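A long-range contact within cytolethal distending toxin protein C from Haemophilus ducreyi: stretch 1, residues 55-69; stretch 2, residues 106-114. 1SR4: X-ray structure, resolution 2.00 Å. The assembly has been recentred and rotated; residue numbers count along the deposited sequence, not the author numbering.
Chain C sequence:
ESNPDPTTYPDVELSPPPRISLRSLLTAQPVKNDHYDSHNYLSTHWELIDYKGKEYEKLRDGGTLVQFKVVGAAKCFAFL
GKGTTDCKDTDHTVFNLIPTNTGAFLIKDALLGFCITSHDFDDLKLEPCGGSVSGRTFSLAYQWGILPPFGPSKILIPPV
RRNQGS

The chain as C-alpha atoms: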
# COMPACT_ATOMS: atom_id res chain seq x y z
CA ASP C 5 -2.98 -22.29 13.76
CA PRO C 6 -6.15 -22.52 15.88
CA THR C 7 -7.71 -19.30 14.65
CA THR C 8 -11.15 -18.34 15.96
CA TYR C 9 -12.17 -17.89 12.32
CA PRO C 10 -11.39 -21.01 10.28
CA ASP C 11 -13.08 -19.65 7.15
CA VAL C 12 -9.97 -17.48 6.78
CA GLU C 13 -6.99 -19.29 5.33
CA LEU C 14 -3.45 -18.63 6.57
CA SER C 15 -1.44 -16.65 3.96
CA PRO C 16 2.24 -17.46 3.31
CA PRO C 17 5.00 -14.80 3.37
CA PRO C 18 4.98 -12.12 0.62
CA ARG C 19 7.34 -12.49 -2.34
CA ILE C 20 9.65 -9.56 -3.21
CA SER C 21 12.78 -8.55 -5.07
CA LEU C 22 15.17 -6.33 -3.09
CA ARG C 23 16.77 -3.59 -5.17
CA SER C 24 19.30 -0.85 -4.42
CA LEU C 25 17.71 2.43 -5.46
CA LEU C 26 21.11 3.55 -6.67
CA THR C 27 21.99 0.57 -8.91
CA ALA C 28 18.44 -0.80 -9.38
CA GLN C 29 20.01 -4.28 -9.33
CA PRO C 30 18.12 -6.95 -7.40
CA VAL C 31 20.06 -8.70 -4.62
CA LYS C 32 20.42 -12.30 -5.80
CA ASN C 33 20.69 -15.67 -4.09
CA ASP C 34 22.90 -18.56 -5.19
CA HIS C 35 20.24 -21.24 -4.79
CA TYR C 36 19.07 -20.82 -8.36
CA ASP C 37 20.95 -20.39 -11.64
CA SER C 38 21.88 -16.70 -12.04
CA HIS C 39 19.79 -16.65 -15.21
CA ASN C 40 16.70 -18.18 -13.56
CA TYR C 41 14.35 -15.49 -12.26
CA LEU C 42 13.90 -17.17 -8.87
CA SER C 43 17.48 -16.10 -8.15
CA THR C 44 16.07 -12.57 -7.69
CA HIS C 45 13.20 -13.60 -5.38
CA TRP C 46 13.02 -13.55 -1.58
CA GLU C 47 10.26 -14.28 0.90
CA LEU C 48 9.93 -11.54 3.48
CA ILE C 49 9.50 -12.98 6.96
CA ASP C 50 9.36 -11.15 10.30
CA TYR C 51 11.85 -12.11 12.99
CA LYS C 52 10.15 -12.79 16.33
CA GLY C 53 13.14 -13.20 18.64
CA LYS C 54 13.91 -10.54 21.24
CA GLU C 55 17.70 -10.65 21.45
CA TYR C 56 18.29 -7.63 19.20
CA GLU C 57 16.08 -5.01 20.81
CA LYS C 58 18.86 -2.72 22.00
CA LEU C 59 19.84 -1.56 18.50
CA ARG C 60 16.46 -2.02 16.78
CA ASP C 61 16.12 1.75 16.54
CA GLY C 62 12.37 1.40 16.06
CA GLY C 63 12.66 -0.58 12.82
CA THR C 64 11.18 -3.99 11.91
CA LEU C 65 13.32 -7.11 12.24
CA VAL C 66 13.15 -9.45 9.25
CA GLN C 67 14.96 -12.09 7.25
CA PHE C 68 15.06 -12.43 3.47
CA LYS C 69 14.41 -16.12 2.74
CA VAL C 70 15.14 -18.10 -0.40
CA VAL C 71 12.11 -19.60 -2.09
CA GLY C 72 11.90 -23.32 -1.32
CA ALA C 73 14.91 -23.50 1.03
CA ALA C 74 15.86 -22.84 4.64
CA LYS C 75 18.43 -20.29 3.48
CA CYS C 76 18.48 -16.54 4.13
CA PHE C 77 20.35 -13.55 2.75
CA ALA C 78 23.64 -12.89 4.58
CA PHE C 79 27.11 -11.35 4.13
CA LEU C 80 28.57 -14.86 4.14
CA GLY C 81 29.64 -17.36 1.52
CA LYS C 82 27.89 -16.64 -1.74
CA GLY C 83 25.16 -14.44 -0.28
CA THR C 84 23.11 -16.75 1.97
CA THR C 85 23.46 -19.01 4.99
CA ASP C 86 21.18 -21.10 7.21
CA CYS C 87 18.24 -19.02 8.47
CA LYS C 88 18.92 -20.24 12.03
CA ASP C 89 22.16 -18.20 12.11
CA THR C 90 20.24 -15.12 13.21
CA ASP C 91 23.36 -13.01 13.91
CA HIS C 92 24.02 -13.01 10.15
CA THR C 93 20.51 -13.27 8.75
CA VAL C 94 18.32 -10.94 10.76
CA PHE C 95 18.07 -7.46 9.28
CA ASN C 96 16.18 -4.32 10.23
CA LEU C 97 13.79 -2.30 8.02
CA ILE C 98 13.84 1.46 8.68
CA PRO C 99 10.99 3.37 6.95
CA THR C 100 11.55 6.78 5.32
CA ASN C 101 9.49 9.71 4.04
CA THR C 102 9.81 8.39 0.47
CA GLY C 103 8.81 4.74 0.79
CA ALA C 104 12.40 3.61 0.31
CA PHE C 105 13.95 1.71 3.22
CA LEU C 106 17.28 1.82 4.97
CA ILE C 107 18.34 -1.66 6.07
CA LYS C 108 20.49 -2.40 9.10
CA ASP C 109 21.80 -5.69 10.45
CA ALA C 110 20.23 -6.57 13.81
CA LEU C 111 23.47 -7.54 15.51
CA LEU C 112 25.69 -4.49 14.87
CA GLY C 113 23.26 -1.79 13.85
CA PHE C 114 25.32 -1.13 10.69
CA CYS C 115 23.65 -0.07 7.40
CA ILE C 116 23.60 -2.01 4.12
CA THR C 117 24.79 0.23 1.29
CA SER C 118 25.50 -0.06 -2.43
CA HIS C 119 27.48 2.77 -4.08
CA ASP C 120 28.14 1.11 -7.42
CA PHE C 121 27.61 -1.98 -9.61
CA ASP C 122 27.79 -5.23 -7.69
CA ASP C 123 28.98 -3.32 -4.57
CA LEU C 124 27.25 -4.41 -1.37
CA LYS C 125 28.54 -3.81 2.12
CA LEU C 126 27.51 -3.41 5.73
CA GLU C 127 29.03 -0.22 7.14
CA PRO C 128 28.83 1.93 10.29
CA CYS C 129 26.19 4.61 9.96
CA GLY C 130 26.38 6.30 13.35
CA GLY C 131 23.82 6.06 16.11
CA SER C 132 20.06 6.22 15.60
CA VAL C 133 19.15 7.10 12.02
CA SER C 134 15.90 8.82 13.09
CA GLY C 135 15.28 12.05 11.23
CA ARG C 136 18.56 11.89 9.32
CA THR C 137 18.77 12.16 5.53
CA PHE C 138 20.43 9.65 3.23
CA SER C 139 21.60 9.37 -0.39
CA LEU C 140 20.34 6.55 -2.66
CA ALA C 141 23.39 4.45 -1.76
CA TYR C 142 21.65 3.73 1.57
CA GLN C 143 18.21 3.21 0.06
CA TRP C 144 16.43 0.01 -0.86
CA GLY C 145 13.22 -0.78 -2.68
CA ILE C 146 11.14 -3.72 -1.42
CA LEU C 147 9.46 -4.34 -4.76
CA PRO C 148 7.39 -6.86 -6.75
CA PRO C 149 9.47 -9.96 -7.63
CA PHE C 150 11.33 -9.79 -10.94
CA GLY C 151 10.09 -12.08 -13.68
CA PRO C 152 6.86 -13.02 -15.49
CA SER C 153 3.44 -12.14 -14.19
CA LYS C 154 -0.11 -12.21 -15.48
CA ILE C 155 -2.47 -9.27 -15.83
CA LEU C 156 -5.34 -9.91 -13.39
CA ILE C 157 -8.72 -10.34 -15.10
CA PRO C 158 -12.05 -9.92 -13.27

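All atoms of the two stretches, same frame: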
# COMPACT_ATOMS: atom_id res chain seq x y z
N GLU C 55 16.32 -10.91 21.07
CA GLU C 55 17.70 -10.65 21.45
C GLU C 55 18.37 -9.44 20.82
O GLU C 55 19.49 -9.10 21.19
CB GLU C 55 18.56 -11.89 21.18
CG GLU C 55 18.67 -12.25 19.72
CD GLU C 55 17.55 -13.17 19.27
OE1 GLU C 55 16.38 -12.90 19.58
OE2 GLU C 55 17.86 -14.18 18.59
N TYR C 56 17.70 -8.78 19.88
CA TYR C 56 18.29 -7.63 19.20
C TYR C 56 17.53 -6.33 19.45
O TYR C 56 17.56 -5.42 18.61
CB TYR C 56 18.36 -7.89 17.68
CG TYR C 56 19.02 -9.20 17.29
CD1 TYR C 56 20.38 -9.42 17.53
CD2 TYR C 56 18.29 -10.23 16.72
CE1 TYR C 56 20.99 -10.64 17.21
CE2 TYR C 56 18.89 -11.46 16.39
CZ TYR C 56 20.24 -11.66 16.64
OH TYR C 56 20.82 -12.88 16.37
N GLU C 57 16.84 -6.23 20.58
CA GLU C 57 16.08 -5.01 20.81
C GLU C 57 16.89 -3.76 21.11
O GLU C 57 16.44 -2.66 20.81
CB GLU C 57 15.06 -5.22 21.94
CG GLU C 57 13.98 -6.22 21.57
CD GLU C 57 13.21 -5.80 20.31
OE1 GLU C 57 12.51 -4.78 20.37
OE2 GLU C 57 13.31 -6.50 19.27
N LYS C 58 18.09 -3.90 21.66
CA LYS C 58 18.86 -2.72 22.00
C LYS C 58 19.20 -1.80 20.83
O LYS C 58 19.16 -0.58 20.97
CB LYS C 58 20.14 -3.10 22.76
CG LYS C 58 21.34 -3.48 21.92
CD LYS C 58 22.63 -3.26 22.72
CE LYS C 58 23.89 -3.48 21.88
NZ LYS C 58 24.04 -4.90 21.44
N LEU C 59 19.50 -2.37 19.66
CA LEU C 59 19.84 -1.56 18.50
C LEU C 59 18.75 -1.54 17.42
O LEU C 59 19.00 -1.12 16.29
CB LEU C 59 21.15 -2.05 17.89
CG LEU C 59 22.34 -2.07 18.87
CD1 LEU C 59 23.58 -2.64 18.20
CD2 LEU C 59 22.60 -0.66 19.37
N ARG C 60 17.54 -1.97 17.77
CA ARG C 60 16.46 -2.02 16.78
C ARG C 60 16.11 -0.64 16.23
O ARG C 60 15.63 -0.51 15.11
CB ARG C 60 15.21 -2.71 17.35
CG ARG C 60 14.08 -2.89 16.33
CD ARG C 60 13.08 -3.93 16.81
NE ARG C 60 12.38 -3.52 18.03
CZ ARG C 60 11.44 -2.58 18.06
NH1 ARG C 60 11.09 -1.96 16.94
NH2 ARG C 60 10.82 -2.29 19.21
N ASP C 61 16.33 0.39 17.03
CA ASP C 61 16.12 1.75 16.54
C ASP C 61 14.72 1.92 15.93
O ASP C 61 14.55 2.62 14.93
CB ASP C 61 17.22 2.03 15.50
CG ASP C 61 17.40 3.51 15.17
OD1 ASP C 61 16.97 4.37 15.96
OD2 ASP C 61 18.02 3.82 14.12
N GLY C 62 13.73 1.28 16.54
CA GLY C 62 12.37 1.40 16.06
C GLY C 62 12.04 0.81 14.69
O GLY C 62 10.97 1.07 14.16
N GLY C 63 12.95 0.02 14.11
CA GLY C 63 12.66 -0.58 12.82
C GLY C 63 11.97 -1.93 12.99
O GLY C 63 11.56 -2.29 14.10
N THR C 64 11.83 -2.67 11.89
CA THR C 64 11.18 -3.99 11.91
C THR C 64 12.19 -5.08 11.57
O THR C 64 12.79 -5.07 10.50
CB THR C 64 10.04 -4.05 10.87
OG1 THR C 64 9.07 -3.04 11.17
CG2 THR C 64 9.39 -5.44 10.88
N LEU C 65 12.35 -6.04 12.47
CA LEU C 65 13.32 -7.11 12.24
C LEU C 65 12.76 -8.14 11.27
O LEU C 65 11.63 -8.60 11.41
CB LEU C 65 13.70 -7.77 13.58
CG LEU C 65 14.29 -6.79 14.61
CD1 LEU C 65 14.78 -7.56 15.82
CD2 LEU C 65 15.44 -5.99 14.00
N VAL C 66 13.56 -8.49 10.26
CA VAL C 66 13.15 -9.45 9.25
C VAL C 66 14.31 -10.31 8.76
O VAL C 66 15.46 -10.14 9.17
CB VAL C 66 12.57 -8.76 7.97
CG1 VAL C 66 11.43 -7.80 8.34
CG2 VAL C 66 13.69 -8.01 7.23
N GLN C 67 13.98 -11.25 7.90
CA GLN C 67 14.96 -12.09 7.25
C GLN C 67 14.48 -12.15 5.81
O GLN C 67 13.29 -12.02 5.55
CB GLN C 67 14.98 -13.51 7.84
CG GLN C 67 15.51 -13.60 9.27
CD GLN C 67 15.43 -15.02 9.80
OE1 GLN C 67 14.36 -15.61 9.83
NE2 GLN C 67 16.57 -15.58 10.20
N PHE C 68 15.41 -12.31 4.87
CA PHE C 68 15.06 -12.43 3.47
C PHE C 68 15.35 -13.90 3.18
O PHE C 68 16.51 -14.32 3.15
CB PHE C 68 15.93 -11.50 2.63
CG PHE C 68 15.80 -10.05 3.02
CD1 PHE C 68 14.63 -9.35 2.77
CD2 PHE C 68 16.83 -9.40 3.71
CE1 PHE C 68 14.47 -8.02 3.20
CE2 PHE C 68 16.68 -8.08 4.14
CZ PHE C 68 15.50 -7.39 3.88
N LYS C 69 14.29 -14.68 2.97
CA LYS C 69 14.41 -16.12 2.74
C LYS C 69 14.30 -16.55 1.28
O LYS C 69 13.50 -16.03 0.51
CB LYS C 69 13.34 -16.84 3.57
CG LYS C 69 13.31 -18.36 3.43
CD LYS C 69 12.09 -18.93 4.14
CE LYS C 69 11.88 -20.42 3.82
NZ LYS C 69 11.80 -20.66 2.35
N LEU C 106 15.88 1.93 4.62
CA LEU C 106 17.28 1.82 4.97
C LEU C 106 17.24 0.41 5.56
O LEU C 106 16.20 -0.02 6.07
CB LEU C 106 17.67 2.82 6.07
CG LEU C 106 18.41 4.08 5.65
CD1 LEU C 106 17.46 4.95 4.87
CD2 LEU C 106 18.95 4.83 6.88
N ILE C 107 18.34 -0.33 5.49
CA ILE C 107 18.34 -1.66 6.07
C ILE C 107 19.57 -1.85 6.94
O ILE C 107 20.70 -1.68 6.46
CB ILE C 107 18.34 -2.78 5.00
CG1 ILE C 107 17.13 -2.63 4.07
CG2 ILE C 107 18.31 -4.15 5.69
CD1 ILE C 107 17.07 -3.66 2.94
N LYS C 108 19.36 -2.18 8.21
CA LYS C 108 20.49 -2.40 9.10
C LYS C 108 20.54 -3.87 9.49
O LYS C 108 19.54 -4.59 9.34
CB LYS C 108 20.36 -1.54 10.37
CG LYS C 108 20.28 -0.05 10.08
CD LYS C 108 20.83 0.79 11.22
CE LYS C 108 19.76 1.15 12.22
NZ LYS C 108 20.33 2.06 13.27
N ASP C 109 21.70 -4.32 9.97
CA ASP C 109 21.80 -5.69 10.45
C ASP C 109 21.36 -5.57 11.92
O ASP C 109 21.58 -4.53 12.56
CB ASP C 109 23.24 -6.24 10.33
CG ASP C 109 24.23 -5.53 11.22
OD1 ASP C 109 24.40 -4.29 11.08
OD2 ASP C 109 24.85 -6.21 12.07
N ALA C 110 20.72 -6.60 12.44
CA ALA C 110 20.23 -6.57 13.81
C ALA C 110 21.33 -6.64 14.84
O ALA C 110 21.21 -6.02 15.90
CB ALA C 110 19.23 -7.72 14.03
N LEU C 111 22.39 -7.37 14.55
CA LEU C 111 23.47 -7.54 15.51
C LEU C 111 24.32 -6.30 15.78
O LEU C 111 24.52 -5.93 16.94
CB LEU C 111 24.40 -8.67 15.07
CG LEU C 111 25.56 -8.94 16.05
CD1 LEU C 111 25.01 -9.63 17.30
CD2 LEU C 111 26.61 -9.80 15.41
N LEU C 112 24.80 -5.65 14.72
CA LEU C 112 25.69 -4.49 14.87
C LEU C 112 25.07 -3.12 14.70
O LEU C 112 25.66 -2.11 15.11
CB LEU C 112 26.85 -4.62 13.87
CG LEU C 112 27.70 -5.89 13.95
CD1 LEU C 112 28.61 -5.98 12.73
CD2 LEU C 112 28.52 -5.88 15.23
N GLY C 113 23.89 -3.07 14.08
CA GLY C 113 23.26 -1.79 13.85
C GLY C 113 23.94 -1.03 12.73
O GLY C 113 23.86 0.19 12.66
N PHE C 114 24.64 -1.75 11.85
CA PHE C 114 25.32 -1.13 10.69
C PHE C 114 24.28 -1.06 9.56
O PHE C 114 23.27 -1.75 9.60
CB PHE C 114 26.49 -1.99 10.21
CG PHE C 114 27.73 -1.91 11.06
CD1 PHE C 114 27.73 -1.27 12.29
CD2 PHE C 114 28.91 -2.51 10.62
CE1 PHE C 114 28.88 -1.25 13.08
CE2 PHE C 114 30.06 -2.48 11.40
CZ PHE C 114 30.04 -1.85 12.63
O HOH W 1 22.69 -6.32 18.71
O HOH W 2 19.72 -2.80 13.92
O HOH W 3 20.74 0.67 15.63

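A110 lies at the centre of the contact: its methyl points toward stretch 1 and sits over one face of the Y56 ring, with A110 CB 3.6 Å from Y56 CG and 4.0 Å from the ring centroid, 28° off the normal, a CH-pi arrangement. The same methyl meets L65, whose CD2 lies 4.2 Å from A110 CB, so the small side chain is held between an aromatic ring and a leucine. L111 extends the apolar patch along the tyrosine, its CD1 4.1 Å from Y56 CE1. Farther down the strands F68 CZ approaches I107 CD1 at 4.2 Å.

No backbone-to-backbone hydrogen bond joins the two stretches; the closest CA pairs, Y56 CA with A110 CA (5.8 Å) and L59 CA with G113 CA (5.8 Å), bring loop against loop. L59 covers the turn that follows A110, its CD1 3.6 Å from L111 O and 3.8 Å from L112 O. G113 has a positive phi, which favours glycine, and an ideal CB there would lie 3.5 Å from L59 CD1. D109 braces this turn, accepting from L112 N at OD2 (2.7 Å) and from F114 N at OD1 (2.7 Å).

Toward the polar edge, two waters bridge the stretches. Water 2 donates to L59 O (3.0 Å) and D109 O (2.9 Å); water 3 donates to L59 O (2.6 Å) and accepts from K108 NZ (2.8 Å). That ammonium also donates to D61 OD2 at 3.0 Å, a charged hydrogen bond within the salt bridge between the stretches. D61 belongs to the type I' turn from R60 to G63, closed by G63 N to R60 O (2.9 Å). R60 points away from stretch 2 and steadies its own loop instead, through a salt bridge from NE to E57 OE1 (2.7 Å) and a hydrogen bond from NH1 to G63 O (2.9 Å).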